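Local coordinates for protein thioesterase superfamily (Jannaschia sp., PDB 2OAF) that probably hydrolyses thioesters, perhaps of the acyl-CoA kind, as a hot-dog-fold member of the thioesterase superfamily that assembles as four chains, at residues His19-Thr24 against Ala43-Asp48; Glu77-Ser82 against Cys117-Phe122; Pro86-Lys91 against Val111-Thr116. One frame throughout, in Å; residues are numbered along the deposited sequence.

Interaction 1. Residues His19-Thr24 against Ala43-Asp48; sequences HDVRVT and ALEAID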
# COMPACT_ATOMS: atom_id res chain seq x y z
N HIS B 19 10.93 -6.18 16.44
CA HIS B 19 9.91 -5.17 16.14
C HIS B 19 8.55 -5.86 15.97
O HIS B 19 8.43 -6.75 15.16
CB HIS B 19 10.27 -4.40 14.87
CG HIS B 19 9.23 -3.41 14.46
ND1 HIS B 19 8.87 -2.34 15.26
CD2 HIS B 19 8.46 -3.33 13.35
CE1 HIS B 19 7.91 -1.66 14.67
NE2 HIS B 19 7.64 -2.23 13.51
N ASP B 20 7.54 -5.42 16.71
CA ASP B 20 6.18 -5.97 16.58
C ASP B 20 5.46 -5.30 15.45
O ASP B 20 5.49 -4.08 15.36
CB ASP B 20 5.36 -5.74 17.84
CG ASP B 20 5.82 -6.55 19.04
OD1 ASP B 20 6.68 -7.42 18.90
OD2 ASP B 20 5.32 -6.27 20.15
N VAL B 21 4.84 -6.10 14.60
CA VAL B 21 4.00 -5.62 13.52
C VAL B 21 2.60 -6.21 13.75
O VAL B 21 2.45 -7.41 13.94
CB VAL B 21 4.59 -6.02 12.14
CG1 VAL B 21 3.63 -5.66 11.01
CG2 VAL B 21 5.96 -5.36 11.91
N ARG B 22 1.59 -5.34 13.78
CA ARG B 22 0.21 -5.73 13.86
C ARG B 22 -0.29 -6.03 12.44
O ARG B 22 -0.30 -5.15 11.57
CB ARG B 22 -0.62 -4.58 14.50
CG ARG B 22 -2.08 -4.99 14.92
CD ARG B 22 -2.94 -3.77 15.50
NE ARG B 22 -3.30 -2.77 14.48
N VAL B 23 -0.69 -7.26 12.19
CA VAL B 23 -1.25 -7.62 10.88
C VAL B 23 -2.75 -7.56 11.01
O VAL B 23 -3.28 -8.03 11.99
CB VAL B 23 -0.81 -9.05 10.51
CG1 VAL B 23 -1.45 -9.49 9.19
CG2 VAL B 23 0.74 -9.10 10.46
N THR B 24 -3.45 -7.02 10.01
CA THR B 24 -4.89 -6.89 10.13
C THR B 24 -5.60 -7.29 8.86
O THR B 24 -4.99 -7.59 7.83
CB THR B 24 -5.32 -5.45 10.49
OG1 THR B 24 -5.09 -4.59 9.38
CG2 THR B 24 -4.57 -4.91 11.75
N ALA B 43 8.80 -6.14 6.72
CA ALA B 43 10.23 -6.35 6.99
C ALA B 43 11.02 -5.03 7.00
O ALA B 43 11.90 -4.81 7.85
CB ALA B 43 10.84 -7.35 6.00
N LEU B 44 10.68 -4.15 6.08
CA LEU B 44 11.32 -2.84 6.00
C LEU B 44 11.00 -1.97 7.21
O LEU B 44 11.86 -1.26 7.73
CB LEU B 44 10.96 -2.16 4.68
CG LEU B 44 11.92 -2.37 3.49
CD1 LEU B 44 12.33 -3.82 3.35
CD2 LEU B 44 11.28 -1.86 2.17
N GLU B 45 9.75 -2.03 7.66
CA GLU B 45 9.34 -1.35 8.88
C GLU B 45 10.19 -1.79 10.10
O GLU B 45 10.55 -0.98 10.95
CB GLU B 45 7.86 -1.59 9.10
CG GLU B 45 7.24 -0.95 10.35
CD GLU B 45 5.83 -1.51 10.66
OE1 GLU B 45 5.07 -1.76 9.67
OE2 GLU B 45 5.54 -1.69 11.88
N ALA B 46 10.52 -3.07 10.14
CA ALA B 46 11.36 -3.66 11.15
C ALA B 46 12.77 -3.07 11.11
O ALA B 46 13.38 -2.78 12.17
CB ALA B 46 11.42 -5.16 10.95
N ILE B 47 13.31 -2.93 9.91
CA ILE B 47 14.64 -2.37 9.74
C ILE B 47 14.63 -0.88 10.13
O ILE B 47 15.52 -0.40 10.80
CB ILE B 47 15.14 -2.54 8.27
CG1 ILE B 47 15.32 -4.05 7.91
CG2 ILE B 47 16.42 -1.71 8.02
CD1 ILE B 47 15.60 -4.34 6.40
N ASP B 48 13.61 -0.16 9.69
CA ASP B 48 13.41 1.22 10.11
C ASP B 48 13.38 1.33 11.65
O ASP B 48 13.98 2.25 12.21
CB ASP B 48 12.13 1.79 9.50
CG ASP B 48 11.84 3.20 9.97
OD1 ASP B 48 12.38 4.15 9.40
OD2 ASP B 48 11.10 3.34 10.95
O HOH W 1 4.41 -1.63 14.92
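His19 and Glu45 both swing CG anti to the backbone N, His19 with chi1 177°, and the glutamate chain stays extended beyond CG, bringing its carboxylate to the imidazole. There His19 NE2 donates to Glu45 OE2 at 2.7 Å, nearly straight at 166°. Glu45 OE2 lies close to the ring plane, and the N-H meets it on its anti side, somewhat out of the carboxylate plane; the two flat groups are turned 75° apart. Behind this bond the ring settles on the helix: His19 CD2 is 3.7 Å from Ala46 CA, and Glu45 O sits over one ring face toward the rim. Val21 comes tip to tip with the carboxylate, its CG2 3.7 Å from Glu45 OE2. An alanine at His19 would probably leave Glu45 OE2 without its N-H donor and take away the ring that lies against Ala46 CA. Strand 17-21 is thereby tied to helix 39-54, the central helix of the hot-dog fold; Arg22 of the second subunit adds a weak, long ion pair to Glu45. Water 1 donates to Asp20 O and, at 3.2 Å, to Glu45 OE2, so this oxygen gathers an imidazole N-H and a water proton, which probably limits how freely the carboxylate turns.

Interaction 2. Residues Glu77-Ser82 against Cys117-Phe122; sequences EMDFKS and CFVGAF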
# COMPACT_ATOMS: atom_id res chain seq x y z
N GLU B 77 15.84 -10.42 -0.56
CA GLU B 77 15.38 -11.79 -0.82
C GLU B 77 14.63 -12.27 0.38
O GLU B 77 14.99 -11.93 1.54
CB GLU B 77 16.53 -12.75 -1.16
CG GLU B 77 17.56 -12.91 -0.09
CD GLU B 77 18.54 -14.06 -0.37
OE1 GLU B 77 18.10 -15.23 -0.58
OE2 GLU B 77 19.77 -13.79 -0.34
N MSE B 78 13.54 -13.00 0.11
CA MSE B 78 12.65 -13.51 1.16
C MSE B 78 12.21 -14.90 0.82
O MSE B 78 11.90 -15.17 -0.34
CB MSE B 78 11.43 -12.61 1.32
CG MSE B 78 11.78 -11.15 1.58
SE MSE B 78 10.27 -10.04 1.96
CE MSE B 78 9.73 -10.78 3.65
N ASP B 79 12.21 -15.78 1.83
CA ASP B 79 11.59 -17.09 1.74
C ASP B 79 10.38 -17.08 2.62
O ASP B 79 10.46 -16.63 3.76
CB ASP B 79 12.55 -18.18 2.19
CG ASP B 79 13.73 -18.37 1.28
OD1 ASP B 79 13.66 -18.05 0.08
OD2 ASP B 79 14.76 -18.88 1.77
N PHE B 80 9.25 -17.54 2.08
CA PHE B 80 7.96 -17.56 2.80
C PHE B 80 7.65 -19.02 3.20
O PHE B 80 7.45 -19.87 2.33
CB PHE B 80 6.89 -16.98 1.91
CG PHE B 80 7.25 -15.64 1.34
CD1 PHE B 80 7.25 -14.53 2.13
CD2 PHE B 80 7.62 -15.51 0.02
CE1 PHE B 80 7.64 -13.30 1.63
CE2 PHE B 80 7.96 -14.29 -0.50
CZ PHE B 80 7.97 -13.18 0.32
N LYS B 81 7.61 -19.30 4.50
CA LYS B 81 7.56 -20.68 5.01
C LYS B 81 6.20 -21.02 5.56
O LYS B 81 5.81 -22.18 5.58
CB LYS B 81 8.59 -20.89 6.11
CG LYS B 81 10.02 -20.45 5.76
CD LYS B 81 10.70 -21.43 4.83
CE LYS B 81 12.25 -21.31 4.93
NZ LYS B 81 13.05 -22.27 4.07
N SER B 82 5.49 -20.02 6.06
CA SER B 82 4.22 -20.23 6.69
C SER B 82 3.42 -18.92 6.56
O SER B 82 3.99 -17.84 6.54
CB SER B 82 4.43 -20.62 8.18
OG SER B 82 3.25 -21.13 8.74
N CYS B 117 7.51 -17.52 9.85
CA CYS B 117 6.68 -17.38 8.67
C CYS B 117 7.50 -16.97 7.46
O CYS B 117 7.22 -17.40 6.33
CB CYS B 117 5.59 -16.36 8.91
SG CYS B 117 4.53 -16.90 10.28
N PHE B 118 8.46 -16.07 7.66
CA PHE B 118 9.36 -15.70 6.56
C PHE B 118 10.75 -15.34 7.06
O PHE B 118 10.94 -14.98 8.21
CB PHE B 118 8.80 -14.57 5.68
CG PHE B 118 8.65 -13.24 6.39
CD1 PHE B 118 9.74 -12.43 6.65
CD2 PHE B 118 7.40 -12.79 6.77
CE1 PHE B 118 9.60 -11.21 7.30
CE2 PHE B 118 7.24 -11.55 7.37
CZ PHE B 118 8.36 -10.76 7.65
N VAL B 119 11.72 -15.51 6.18
CA VAL B 119 13.11 -15.20 6.48
C VAL B 119 13.56 -14.32 5.32
O VAL B 119 13.36 -14.66 4.16
CB VAL B 119 13.95 -16.49 6.66
CG1 VAL B 119 13.16 -17.57 7.48
CG2 VAL B 119 14.38 -17.06 5.34
N GLY B 120 14.11 -13.16 5.64
CA GLY B 120 14.58 -12.25 4.61
C GLY B 120 15.98 -11.68 4.85
O GLY B 120 16.43 -11.57 6.00
N ALA B 121 16.64 -11.29 3.77
CA ALA B 121 17.91 -10.58 3.82
C ALA B 121 17.82 -9.36 2.88
O ALA B 121 17.36 -9.47 1.75
CB ALA B 121 19.07 -11.50 3.40
N PHE B 122 18.24 -8.21 3.38
CA PHE B 122 18.00 -6.92 2.74
C PHE B 122 19.27 -6.10 2.77
O PHE B 122 19.81 -5.83 3.83
CB PHE B 122 16.92 -6.19 3.54
CG PHE B 122 15.64 -6.98 3.69
CD1 PHE B 122 15.49 -7.89 4.73
CD2 PHE B 122 14.60 -6.80 2.81
CE1 PHE B 122 14.30 -8.61 4.87
CE2 PHE B 122 13.42 -7.51 2.94
CZ PHE B 122 13.29 -8.43 3.98
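Glu77 and Ala121 open a run of backbone bonds that zips the two antiparallel strands together. Each bonds the other through N and O, Ala121 N to Glu77 O being 2.8 Å, and Asp79 and Val119 repeat the exchange, with Asp79 N to Val119 O also 2.8 Å. At the end of the run Cys117 O takes two donors, Lys81 N at 2.7 Å and, less directly, Ser82 N at 3.2 Å. Cys117 and Phe118 both face Gly110 on the other side, a classic beta bulge.

The apolar contacts lie on the face of Met78, Phe80, and Phe118. Met78, built as selenomethionine, bends at chi3 (67°) and lays CE over one face of the Phe118 ring, 3.8 Å from its centroid, in a CH-pi contact displaced toward the rim. Its SE meets the Phe122 ring at the edge, 5.2 Å from the centroid, a Met-aromatic contact. Gly120 suits its place: a CB there would run into Phe122 CE1.

The other face mixes acidic and apolar side chains, Glu77 and Asp79 beside Ala121 and Val119. The carboxylates of Glu77 and Asp79 both reach Arg75 of the third subunit in salt bridges. Residues 77-79 also pair antiparallel with a strand of that chain, so the sheet runs on across the interface, the continuous sheet by which hot-dog-fold subunits commonly join.

Interaction 3. Residues Pro86-Lys91 against Val111-Thr116; sequences PRHILK and VQDGVT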
# COMPACT_ATOMS: atom_id res chain seq x y z
N PRO B 86 -3.75 -12.17 10.95
CA PRO B 86 -4.03 -11.33 12.11
C PRO B 86 -4.24 -12.03 13.45
O PRO B 86 -4.52 -11.33 14.42
CB PRO B 86 -5.35 -10.64 11.72
CG PRO B 86 -5.46 -10.76 10.26
CD PRO B 86 -4.87 -12.13 10.00
N ARG B 87 -4.11 -13.36 13.51
CA ARG B 87 -4.33 -14.07 14.77
C ARG B 87 -3.26 -13.78 15.81
O ARG B 87 -3.49 -14.00 16.97
CB ARG B 87 -4.38 -15.58 14.57
CG ARG B 87 -5.34 -16.09 13.50
CD ARG B 87 -6.72 -16.11 14.03
NE ARG B 87 -7.66 -16.77 13.14
CZ ARG B 87 -8.98 -16.71 13.31
NH1 ARG B 87 -9.48 -16.02 14.33
NH2 ARG B 87 -9.78 -17.33 12.46
N HIS B 88 -2.07 -13.33 15.39
CA HIS B 88 -0.99 -13.01 16.35
C HIS B 88 -0.21 -11.82 15.87
O HIS B 88 -0.26 -11.48 14.71
CB HIS B 88 -0.04 -14.20 16.48
CG HIS B 88 -0.73 -15.49 16.75
ND1 HIS B 88 -1.33 -15.76 17.97
CD2 HIS B 88 -0.99 -16.54 15.95
CE1 HIS B 88 -1.90 -16.96 17.91
NE2 HIS B 88 -1.71 -17.45 16.70
N ILE B 89 0.50 -11.18 16.79
CA ILE B 89 1.50 -10.17 16.45
C ILE B 89 2.55 -10.84 15.57
O ILE B 89 2.93 -11.99 15.80
CB ILE B 89 2.24 -9.61 17.73
CG1 ILE B 89 1.33 -8.73 18.57
CG2 ILE B 89 3.48 -8.75 17.35
CD1 ILE B 89 1.05 -7.40 17.89
N LEU B 90 3.01 -10.14 14.56
CA LEU B 90 4.18 -10.57 13.76
C LEU B 90 5.41 -10.01 14.44
O LEU B 90 5.63 -8.80 14.43
CB LEU B 90 4.10 -10.04 12.32
CG LEU B 90 5.20 -10.44 11.33
CD1 LEU B 90 5.24 -11.99 11.07
CD2 LEU B 90 5.04 -9.68 10.01
N LYS B 91 6.22 -10.89 15.02
CA LYS B 91 7.45 -10.48 15.67
C LYS B 91 8.58 -10.55 14.67
O LYS B 91 8.98 -11.64 14.21
CB LYS B 91 7.75 -11.38 16.86
CG LYS B 91 6.65 -11.45 17.90
CD LYS B 91 6.83 -10.39 18.95
CE LYS B 91 5.79 -10.47 20.07
NZ LYS B 91 6.00 -9.42 21.11
N VAL B 111 8.08 -13.88 12.67
CA VAL B 111 7.69 -15.03 13.50
C VAL B 111 6.36 -14.78 14.16
O VAL B 111 6.14 -13.69 14.70
CB VAL B 111 8.76 -15.26 14.60
CG1 VAL B 111 8.40 -16.49 15.41
CG2 VAL B 111 10.16 -15.40 13.94
N GLN B 112 5.44 -15.74 14.05
CA GLN B 112 4.11 -15.62 14.65
C GLN B 112 3.82 -16.82 15.53
O GLN B 112 3.80 -17.95 15.04
CB GLN B 112 3.02 -15.52 13.58
CG GLN B 112 2.89 -14.15 12.97
CD GLN B 112 1.54 -13.92 12.33
OE1 GLN B 112 1.03 -14.76 11.59
NE2 GLN B 112 0.98 -12.73 12.56
N ASP B 113 3.59 -16.57 16.81
CA ASP B 113 3.41 -17.64 17.76
C ASP B 113 4.55 -18.65 17.68
O ASP B 113 4.36 -19.88 17.78
CB ASP B 113 2.06 -18.28 17.55
CG ASP B 113 1.27 -18.35 18.82
OD1 ASP B 113 1.48 -17.47 19.67
OD2 ASP B 113 0.42 -19.24 18.94
N GLY B 114 5.76 -18.12 17.55
CA GLY B 114 6.98 -18.93 17.45
C GLY B 114 7.27 -19.65 16.16
O GLY B 114 8.33 -20.26 16.02
N VAL B 115 6.34 -19.60 15.21
CA VAL B 115 6.53 -20.16 13.89
C VAL B 115 7.20 -19.13 12.99
O VAL B 115 6.72 -18.00 12.86
CB VAL B 115 5.17 -20.53 13.23
CG1 VAL B 115 5.38 -21.18 11.83
CG2 VAL B 115 4.34 -21.46 14.14
N THR B 116 8.29 -19.52 12.33
CA THR B 116 8.96 -18.63 11.40
C THR B 116 8.21 -18.62 10.08
O THR B 116 8.20 -19.60 9.34
CB THR B 116 10.41 -19.05 11.18
OG1 THR B 116 11.07 -19.00 12.44
CG2 THR B 116 11.13 -18.12 10.18
O HOH W 2 3.81 -13.88 17.56
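Lys91 and Val111 face each other as an antiparallel hydrogen-bonded pair near the open end of the beta hairpin made by strands 90-99 and 103-112, and just beyond them a type I' turn from Gln112 to Val115 sends the chain back as strand 115-128. The close-packed half of the contact lies here. Lys91 N bonds Val111 O at 2.8 Å, and Val111 N returns the bond to Lys91 O at 2.9 Å. Beside this pair, Leu90 and Gln112 are buried, with Leu90 CD1 against Gln112 CG at 3.7 Å. Leu90 holds its CG anti to the backbone N (chi1 -177°), and its side chain goes on to touch Val21 and Phe118. The amide of Gln112 is turned toward the chain that leads into strand 90-99: NE2 bonds Thr85 O. It also comes near His88 O, but the angle is too poor for a hydrogen bond.

Toward the solvent the contact changes character. Asp113 at the turn lays its carboxylate almost flat on the His88 imidazole, the planes only 14° apart and Asp113 CG 3.6 Å above the ring, over its centre. Asp113 CB adds a CH-pi contact to the same face, 3.9 Å from the ring centroid. On the opposite face lies Arg87 CB, so the ring is sandwiched; the far end of Arg87 forms a salt bridge with Asp66 of the second subunit. A positive charge on the imidazole, if present, would probably favour this stack. Between the turn and the incoming chain the link is indirect: water 2 donates to Ile89 O at 2.7 Å and accepts from Asp113 N at 2.8 Å.

How the interactions relate
All three contacts reach one antiparallel sheet, and none is pure core: interaction 1 lies nearest the chain's centre, interaction 3 farthest, with most of its touching residues exposed. Interaction 1 sets helix 39-54 against strand 17-21 through a side-chain hydrogen bond, whereas interaction 2 is strand pairing with an aromatic layer, and interaction 3 becomes a solvent-side stack at a turn. Helix 39-54 joins the first two: Ala43, Leu44 and Ile47 pack on Phe122. Strand 17-21 lies beside strand 90-99, and Asp20 OD1 forms a salt bridge with Lys91 NZ, coupling interactions 1 and 3. Interactions 2 and 3 share strand 115-128. Interactions 1 and 3 both touch the second subunit; interaction 2 carries the sheet into the third.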